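Local coordinates for protein proteolytically activated form of PPO4 Tyrosinase (Agaricus bisporus var. bisporus H97, PDB 4OUA) that uses a pair of copper ions to hydroxylate monophenols and oxidise the resulting o-diphenols to o-quinones, the initial step of melanin synthesis, at residues 84-88 against 300-304; 101-106 against 123-128; 233-237 against 306-310. All coordinates share one frame. Residue numbers count along the deposited sequence, not the author numbering.

Contact 1 of 3, residues 84-88 against 300-304; sequences VLFPT and WVTQG
Val84, Val301 and Thr88 supply most of the 274 Å² buried here. Residues 84-88 turn from a loop into the first turn of helix 86-109, while 300-304 runs past in a largely extended conformation that enters strand 304-305 at Gly304. The backbones come nearest at Val84 and Gly304, whose CA atoms lie 5.9 Å apart. Val84 (m) points toward the passing chain: its CG2 lies 3.4 Å from Thr302 O and 4.0 Å from Gly304 N, and a CB on Gly304 would clash with Val84 CG1. Val301 (t) faces the helix start, its CG1 4.0 Å from Leu85 CD2 and its CG2 3.7 Å from Thr88 CG2. The same Thr88 methyl (p rotamer) sits 3.8 Å from Trp300 CZ2. Thr88 OG1 and Trp300 NE1 both hydrogen-bond to Ser338, and Trp229 of helix 229-233 packs on Val301. With no direct hydrogen bond between them, the segments meet through van der Waals packing of methyl groups, with polar links through Ser338, joining the region beyond helix 277-295 to a helix carrying the copper ligand His90.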
loop_
_atom_site.group_PDB
_atom_site.type_symbol
_atom_site.label_atom_id
_atom_site.label_comp_id
_atom_site.label_asym_id
_atom_site.label_seq_id
_atom_site.Cartn_x
_atom_site.Cartn_y
_atom_site.Cartn_z
ATOM N N VAL A 84 9.876 -2.131 14.850
ATOM C CA VAL A 84 10.867 -2.554 13.863
ATOM C C VAL A 84 10.276 -3.328 12.687
ATOM O O VAL A 84 10.916 -3.462 11.645
ATOM C CB VAL A 84 11.958 -3.429 14.514
ATOM C CG1 VAL A 84 12.844 -2.590 15.420
ATOM C CG2 VAL A 84 11.328 -4.580 15.283
ATOM N N LEU A 85 9.057 -3.832 12.851
ATOM C CA LEU A 85 8.449 -4.686 11.834
ATOM C C LEU A 85 7.624 -3.910 10.813
ATOM O O LEU A 85 7.041 -4.507 9.910
ATOM C CB LEU A 85 7.567 -5.749 12.492
ATOM C CG LEU A 85 8.288 -6.794 13.343
ATOM C CD1 LEU A 85 7.319 -7.873 13.785
ATOM C CD2 LEU A 85 9.458 -7.393 12.574
ATOM N N PHE A 86 7.580 -2.589 10.955
ATOM C CA PHE A 86 6.746 -1.754 10.093
ATOM C C PHE A 86 6.985 -2.004 8.605
ATOM O O PHE A 86 6.044 -2.289 7.865
ATOM C CB PHE A 86 6.966 -0.269 10.400
ATOM C CG PHE A 86 6.309 0.652 9.411
ATOM C CD1 PHE A 86 4.952 0.918 9.487
ATOM C CD2 PHE A 86 7.047 1.246 8.401
ATOM C CE1 PHE A 86 4.343 1.760 8.574
ATOM C CE2 PHE A 86 6.443 2.090 7.486
ATOM C CZ PHE A 86 5.088 2.347 7.574
ATOM N N PRO A 87 8.246 -1.896 8.161
ATOM C CA PRO A 87 8.556 -2.082 6.738
ATOM C C PRO A 87 8.177 -3.466 6.209
ATOM O O PRO A 87 7.561 -3.561 5.148
ATOM C CB PRO A 87 10.074 -1.878 6.683
ATOM C CG PRO A 87 10.382 -1.032 7.873
ATOM C CD PRO A 87 9.434 -1.496 8.934
ATOM N N THR A 88 8.536 -4.519 6.938
ATOM C CA THR A 88 8.325 -5.881 6.454
ATOM C C THR A 88 6.857 -6.294 6.488
ATOM O O THR A 88 6.385 -6.980 5.583
ATOM C CB THR A 88 9.147 -6.904 7.265
ATOM O OG1 THR A 88 8.818 -6.799 8.655
ATOM C CG2 THR A 88 10.634 -6.658 7.080
ATOM N N TRP A 300 19.140 -5.204 7.780
ATOM C CA TRP A 300 17.746 -5.634 7.826
ATOM C C TRP A 300 17.173 -5.500 9.238
ATOM O O TRP A 300 17.671 -4.716 10.045
ATOM C CB TRP A 300 17.615 -7.074 7.323
ATOM C CG TRP A 300 16.260 -7.399 6.759
ATOM C CD1 TRP A 300 15.430 -8.411 7.147
ATOM C CD2 TRP A 300 15.575 -6.698 5.712
ATOM N NE1 TRP A 300 14.275 -8.389 6.403
ATOM C CE2 TRP A 300 14.338 -7.347 5.516
ATOM C CE3 TRP A 300 15.887 -5.587 4.922
ATOM C CZ2 TRP A 300 13.413 -6.921 4.561
ATOM C CZ3 TRP A 300 14.968 -5.166 3.975
ATOM C CH2 TRP A 300 13.747 -5.832 3.803
ATOM N N VAL A 301 16.130 -6.270 9.528
ATOM C CA VAL A 301 15.401 -6.156 10.788
ATOM C C VAL A 301 16.264 -6.428 12.016
ATOM O O VAL A 301 16.990 -7.420 12.070
ATOM C CB VAL A 301 14.199 -7.124 10.826
ATOM C CG1 VAL A 301 13.411 -6.946 12.118
ATOM C CG2 VAL A 301 13.307 -6.915 9.609
ATOM N N THR A 302 16.173 -5.538 12.999
ATOM C CA THR A 302 16.822 -5.744 14.290
ATOM C C THR A 302 15.761 -5.874 15.379
ATOM O O THR A 302 14.587 -5.579 15.150
ATOM C CB THR A 302 17.786 -4.596 14.645
ATOM O OG1 THR A 302 17.041 -3.402 14.911
ATOM C CG2 THR A 302 18.761 -4.343 13.504
ATOM N N GLN A 303 16.178 -6.314 16.560
ATOM C CA GLN A 303 15.248 -6.559 17.656
ATOM C C GLN A 303 14.657 -5.267 18.220
ATOM O O GLN A 303 15.317 -4.228 18.249
ATOM C CB GLN A 303 15.944 -7.345 18.767
ATOM C CG GLN A 303 15.118 -7.495 20.028
ATOM C CD GLN A 303 15.755 -8.438 21.024
ATOM O OE1 GLN A 303 16.467 -9.368 20.646
ATOM N NE2 GLN A 303 15.505 -8.202 22.307
ATOM N N GLY A 304 13.406 -5.345 18.668
ATOM C CA GLY A 304 12.711 -4.200 19.227
ATOM C C GLY A 304 11.376 -4.592 19.835
ATOM O O GLY A 304 10.796 -5.613 19.463
#

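Contact 2 of 3, residues 101-106 against 123-128; sequences LQEAAK and AEDLRQ
This is a buried packing contact in the helical type-3 copper fold of tyrosinase, where helix 86-109 meets the last turn of helix 116-125 and the extended chain that follows it. Segment 101-106 is helical throughout; 123-125 is helical, and from Leu126 (phi/psi -63/128°) the backbone straightens. The segments approach most closely at Lys106 and Ala123, with CA atoms 5.6 Å apart, and have diverged to 8.4 Å between the CA atoms of Leu101 and Gln128. Together they bury 359 Å².

Small residues permit the close end: Ala123 CB lies 3.6 Å from Ala105 O and 4.3 Å from Ala105 CB. As the gap widens, Leu126 (t, p) fills it, its CD2 3.5 Å from Ala105 CB, and Leu101 (t, p) faces the side chain of Gln128. Tyr31 and Ile38 of helix 25-39 also pack on Leu101.

Polar groups secure the helix end. Arg127 NH1 donates to Glu124 O at 2.8 Å and to Leu126 O at 2.9 Å, while Arg127 NE bonds to Asn348 O. Beside the packed alanines, Lys106 NZ and Glu124 OE2 form a long salt bridge of 3.9 Å. Gln102, extended with chi1 and chi2 both t, reaches across; its OE1 accepts from Thr9 N, and its NE2 donates to Ala123 O at 3.0 Å with an N-H...O angle of 155°.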
loop_
_atom_site.group_PDB
_atom_site.type_symbol
_atom_site.label_atom_id
_atom_site.label_comp_id
_atom_site.label_asym_id
_atom_site.label_seq_id
_atom_site.Cartn_x
_atom_site.Cartn_y
_atom_site.Cartn_z
ATOM N N LEU A 101 -6.144 -8.945 -5.743
ATOM C CA LEU A 101 -6.562 -7.997 -6.768
ATOM C C LEU A 101 -6.322 -8.545 -8.171
ATOM O O LEU A 101 -7.090 -8.268 -9.092
ATOM C CB LEU A 101 -5.835 -6.665 -6.592
ATOM C CG LEU A 101 -6.345 -5.519 -7.468
ATOM C CD1 LEU A 101 -7.828 -5.284 -7.224
ATOM C CD2 LEU A 101 -5.552 -4.256 -7.197
ATOM N N GLN A 102 -5.252 -9.319 -8.333
ATOM C CA GLN A 102 -4.965 -9.952 -9.614
ATOM C C GLN A 102 -5.975 -11.057 -9.902
ATOM O O GLN A 102 -6.447 -11.201 -11.031
ATOM C CB GLN A 102 -3.548 -10.529 -9.642
ATOM C CG GLN A 102 -3.164 -11.120 -10.993
ATOM C CD GLN A 102 -1.969 -12.050 -10.917
ATOM O OE1 GLN A 102 -1.826 -12.819 -9.967
ATOM N NE2 GLN A 102 -1.106 -11.987 -11.924
ATOM N N GLU A 103 -6.293 -11.835 -8.872
ATOM C CA GLU A 103 -7.221 -12.952 -9.000
ATOM C C GLU A 103 -8.556 -12.484 -9.564
ATOM O O GLU A 103 -9.169 -13.164 -10.384
ATOM C CB GLU A 103 -7.425 -13.636 -7.647
ATOM C CG GLU A 103 -8.138 -14.977 -7.725
ATOM C CD GLU A 103 -8.157 -15.707 -6.393
ATOM O OE1 GLU A 103 -7.957 -16.940 -6.387
ATOM O OE2 GLU A 103 -8.373 -15.049 -5.352
ATOM N N ALA A 104 -8.996 -11.311 -9.123
ATOM C CA ALA A 104 -10.214 -10.712 -9.648
ATOM C C ALA A 104 -10.003 -10.273 -11.093
ATOM O O ALA A 104 -10.917 -10.346 -11.914
ATOM C CB ALA A 104 -10.642 -9.532 -8.786
ATOM N N ALA A 105 -8.787 -9.825 -11.395
ATOM C CA ALA A 105 -8.453 -9.336 -12.727
ATOM C C ALA A 105 -8.400 -10.471 -13.743
ATOM O O ALA A 105 -8.568 -10.250 -14.941
ATOM C CB ALA A 105 -7.129 -8.589 -12.699
ATOM N N LYS A 106 -8.164 -11.687 -13.260
ATOM C CA LYS A 106 -8.160 -12.861 -14.127
ATOM C C LYS A 106 -9.569 -13.175 -14.614
ATOM O O LYS A 106 -9.784 -13.435 -15.798
ATOM C CB LYS A 106 -7.573 -14.071 -13.399
ATOM C CG LYS A 106 -6.069 -14.020 -13.218
ATOM C CD LYS A 106 -5.567 -15.246 -12.476
ATOM C CE LYS A 106 -4.050 -15.251 -12.376
ATOM N NZ LYS A 106 -3.553 -16.421 -11.602
ATOM N N ALA A 123 -3.454 -9.423 -17.262
ATOM C CA ALA A 123 -3.823 -9.759 -15.893
ATOM C C ALA A 123 -2.667 -10.465 -15.200
ATOM O O ALA A 123 -2.423 -10.266 -14.009
ATOM C CB ALA A 123 -5.071 -10.627 -15.875
ATOM N N GLU A 124 -1.955 -11.290 -15.961
ATOM C CA GLU A 124 -0.793 -12.008 -15.450
ATOM C C GLU A 124 0.336 -11.050 -15.082
ATOM O O GLU A 124 1.078 -11.291 -14.130
ATOM C CB GLU A 124 -0.302 -13.024 -16.480
ATOM C CG GLU A 124 -1.249 -14.189 -16.698
ATOM C CD GLU A 124 -1.305 -15.122 -15.505
ATOM O OE1 GLU A 124 -0.286 -15.234 -14.790
ATOM O OE2 GLU A 124 -2.368 -15.742 -15.282
ATOM N N ASP A 125 0.459 -9.964 -15.839
ATOM C CA ASP A 125 1.507 -8.976 -15.601
ATOM C C ASP A 125 1.049 -7.893 -14.631
ATOM O O ASP A 125 1.851 -7.070 -14.190
ATOM C CB ASP A 125 1.949 -8.328 -16.915
ATOM C CG ASP A 125 2.496 -9.332 -17.908
ATOM O OD1 ASP A 125 2.915 -10.428 -17.479
ATOM O OD2 ASP A 125 2.512 -9.022 -19.119
ATOM N N LEU A 126 -0.239 -7.896 -14.304
ATOM C CA LEU A 126 -0.813 -6.852 -13.463
ATOM C C LEU A 126 -0.205 -6.836 -12.063
ATOM O O LEU A 126 -0.155 -7.859 -11.381
ATOM C CB LEU A 126 -2.330 -7.015 -13.363
ATOM C CG LEU A 126 -3.036 -5.936 -12.541
ATOM C CD1 LEU A 126 -2.738 -4.557 -13.107
ATOM C CD2 LEU A 126 -4.533 -6.187 -12.492
ATOM N N ARG A 127 0.254 -5.659 -11.648
ATOM C CA ARG A 127 0.827 -5.465 -10.322
ATOM C C ARG A 127 0.341 -4.143 -9.739
ATOM O O ARG A 127 -0.120 -3.270 -10.473
ATOM C CB ARG A 127 2.357 -5.487 -10.381
ATOM C CG ARG A 127 2.959 -6.778 -10.910
ATOM C CD ARG A 127 2.743 -7.931 -9.946
ATOM N NE ARG A 127 3.487 -9.121 -10.350
ATOM C CZ ARG A 127 3.054 -10.006 -11.242
ATOM N NH1 ARG A 127 1.879 -9.836 -11.830
ATOM N NH2 ARG A 127 3.797 -11.061 -11.550
ATOM N N GLN A 128 0.448 -3.993 -8.425
ATOM C CA GLN A 128 -0.002 -2.772 -7.766
ATOM C C GLN A 128 0.914 -1.590 -8.077
ATOM O O GLN A 128 2.075 -1.571 -7.665
ATOM C CB GLN A 128 -0.091 -2.980 -6.253
ATOM C CG GLN A 128 -0.489 -1.730 -5.478
ATOM C CD GLN A 128 -1.839 -1.178 -5.903
ATOM O OE1 GLN A 128 -1.978 0.017 -6.167
ATOM N NE2 GLN A 128 -2.842 -2.045 -5.964
#

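Contact 3 of 3, residues 233-237 against 306-310; sequences SNHGE and EREGS
Neither segment has regular secondary structure over the contact: 233-237 leaves helix 229-233, departing from helical angles at Asn234 and passing through a cis peptide bond between Gly236 and Glu237, while 306-310 turns away from strand 304-305. The backbones stay apart, the nearest CA atoms being those of Gly236 and Arg307 at 8.1 Å, so side chains bridge the gap. Gly309, at phi/psi 106/129°, donates its N to Glu306 OE1 at 2.7 Å within the turn. Arg307 (m, t, m) points toward 233-237. One face of its guanidinium lies against Gly236 CA, while its NH1 forms a salt bridge with Glu237 OE2 through a weak 3.4 Å hydrogen bond. Asn234 OD1 is 2.7 Å from Arg307 NH2, but at a poor angle for a hydrogen bond. Glu308 OE2 lies near the plane of the His235 ring, 4.1 Å from His235 NE2; both atoms hydrogen-bond to Ser82 OG. Glu308 also touches the copper ligand His81, and the His235 side chain lies about 6 Å from that of copper ligand His250, placing both loops around the tyrosinase di-copper site.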
loop_
_atom_site.group_PDB
_atom_site.type_symbol
_atom_site.label_atom_id
_atom_site.label_comp_id
_atom_site.label_asym_id
_atom_site.label_seq_id
_atom_site.Cartn_x
_atom_site.Cartn_y
_atom_site.Cartn_z
ATOM N N SER A 233 13.307 2.014 10.409
ATOM C CA SER A 233 12.089 1.236 10.420
ATOM C C SER A 233 10.867 1.945 10.905
ATOM O O SER A 233 9.864 1.945 10.241
ATOM C CB SER A 233 12.287 0.032 11.277
ATOM O OG SER A 233 13.281 0.326 12.185
ATOM N N ASN A 234 10.936 2.504 12.091
ATOM C CA ASN A 234 9.783 3.125 12.670
ATOM C C ASN A 234 10.047 4.507 13.135
ATOM O O ASN A 234 11.136 4.970 13.088
ATOM C CB ASN A 234 9.305 2.313 13.825
ATOM C CG ASN A 234 10.347 2.137 14.860
ATOM O OD1 ASN A 234 10.195 2.559 15.964
ATOM N ND2 ASN A 234 11.399 1.497 14.507
ATOM N N HIS A 235 9.006 5.151 13.608
ATOM C CA HIS A 235 9.074 6.514 14.048
ATOM C C HIS A 235 9.056 6.683 15.546
ATOM O O HIS A 235 9.533 7.674 16.029
ATOM C CB HIS A 235 7.929 7.302 13.445
ATOM C CG HIS A 235 6.583 6.801 13.829
ATOM N ND1 HIS A 235 5.475 6.973 13.045
ATOM C CD2 HIS A 235 6.168 6.128 14.917
ATOM C CE1 HIS A 235 4.434 6.433 13.639
ATOM N NE2 HIS A 235 4.827 5.909 14.774
ATOM N N GLY A 236 8.506 5.720 16.265
ATOM C CA GLY A 236 8.073 5.905 17.632
ATOM C C GLY A 236 9.183 6.471 18.416
ATOM O O GLY A 236 10.285 6.257 18.016
ATOM N N GLU A 237 8.934 7.205 19.491
ATOM C CA GLU A 237 7.650 7.762 19.839
ATOM C C GLU A 237 7.606 9.164 19.286
ATOM O O GLU A 237 7.564 10.132 20.003
ATOM C CB GLU A 237 7.458 7.790 21.352
ATOM C CG GLU A 237 7.395 6.442 22.043
ATOM C CD GLU A 237 8.750 5.875 22.384
ATOM O OE1 GLU A 237 9.762 6.506 22.033
ATOM O OE2 GLU A 237 8.805 4.807 23.004
ATOM N N GLU A 306 7.245 -4.220 21.067
ATOM C CA GLU A 306 5.950 -3.790 20.550
ATOM C C GLU A 306 5.368 -2.705 21.447
ATOM O O GLU A 306 4.807 -2.999 22.502
ATOM C CB GLU A 306 4.982 -4.971 20.456
ATOM C CG GLU A 306 3.542 -4.578 20.136
ATOM C CD GLU A 306 3.332 -4.232 18.670
ATOM O OE1 GLU A 306 2.754 -3.162 18.383
ATOM O OE2 GLU A 306 3.737 -5.036 17.805
ATOM N N ARG A 307 5.501 -1.453 21.026
ATOM C CA ARG A 307 5.101 -0.326 21.863
ATOM C C ARG A 307 3.617 0.019 21.738
ATOM O O ARG A 307 2.925 0.153 22.746
ATOM C CB ARG A 307 5.962 0.896 21.535
ATOM C CG ARG A 307 7.339 0.845 22.187
ATOM C CD ARG A 307 8.272 1.927 21.666
ATOM N NE ARG A 307 8.860 1.573 20.377
ATOM C CZ ARG A 307 9.808 2.280 19.771
ATOM N NH1 ARG A 307 10.279 3.382 20.340
ATOM N NH2 ARG A 307 10.287 1.885 18.599
ATOM N N GLU A 308 3.126 0.160 20.510
ATOM C CA GLU A 308 1.717 0.484 20.300
ATOM C C GLU A 308 0.810 -0.699 20.623
ATOM O O GLU A 308 -0.133 -0.575 21.406
ATOM C CB GLU A 308 1.471 0.941 18.862
ATOM C CG GLU A 308 2.049 2.302 18.524
ATOM C CD GLU A 308 1.353 2.947 17.341
ATOM O OE1 GLU A 308 0.235 2.506 16.995
ATOM O OE2 GLU A 308 1.920 3.894 16.756
ATOM N N GLY A 309 1.100 -1.843 20.012
ATOM C CA GLY A 309 0.294 -3.036 20.194
ATOM C C GLY A 309 -0.562 -3.325 18.976
ATOM O O GLY A 309 -1.269 -2.448 18.482
ATOM N N SER A 310 -0.492 -4.557 18.484
ATOM C CA SER A 310 -1.283 -4.972 17.332
ATOM C C SER A 310 -1.830 -6.373 17.578
ATOM O O SER A 310 -1.443 -7.028 18.541
ATOM C CB SER A 310 -0.445 -4.935 16.055
ATOM O OG SER A 310 0.586 -5.905 16.102
#

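How the contacts relate
Contacts 1 and 3 adjoin, their centres about 10 Å apart, and their segments alternate along the chain: 84-88, 233-237, 300-304, 306-310. They touch at the end of helix 229-233, where Ser233 O is 3.4 Å from Phe86 CD2 and 3.7 Å from Pro87 CD. Both approach the copper centre: the side chain of Leu85 is about 11 Å from a copper ion, and that of Glu308 about 9 Å. Contact 2 lies farther along helix 86-109, which it shares with contact 1; its centre is about 29 Å from the centre of contact 1 and about 33 Å from that of contact 3. Its Gln128 side chain is about 8 Å from that of the copper ligand His282, and its Glu124 side chain about 12 Å from the bound hexatungstotellurate.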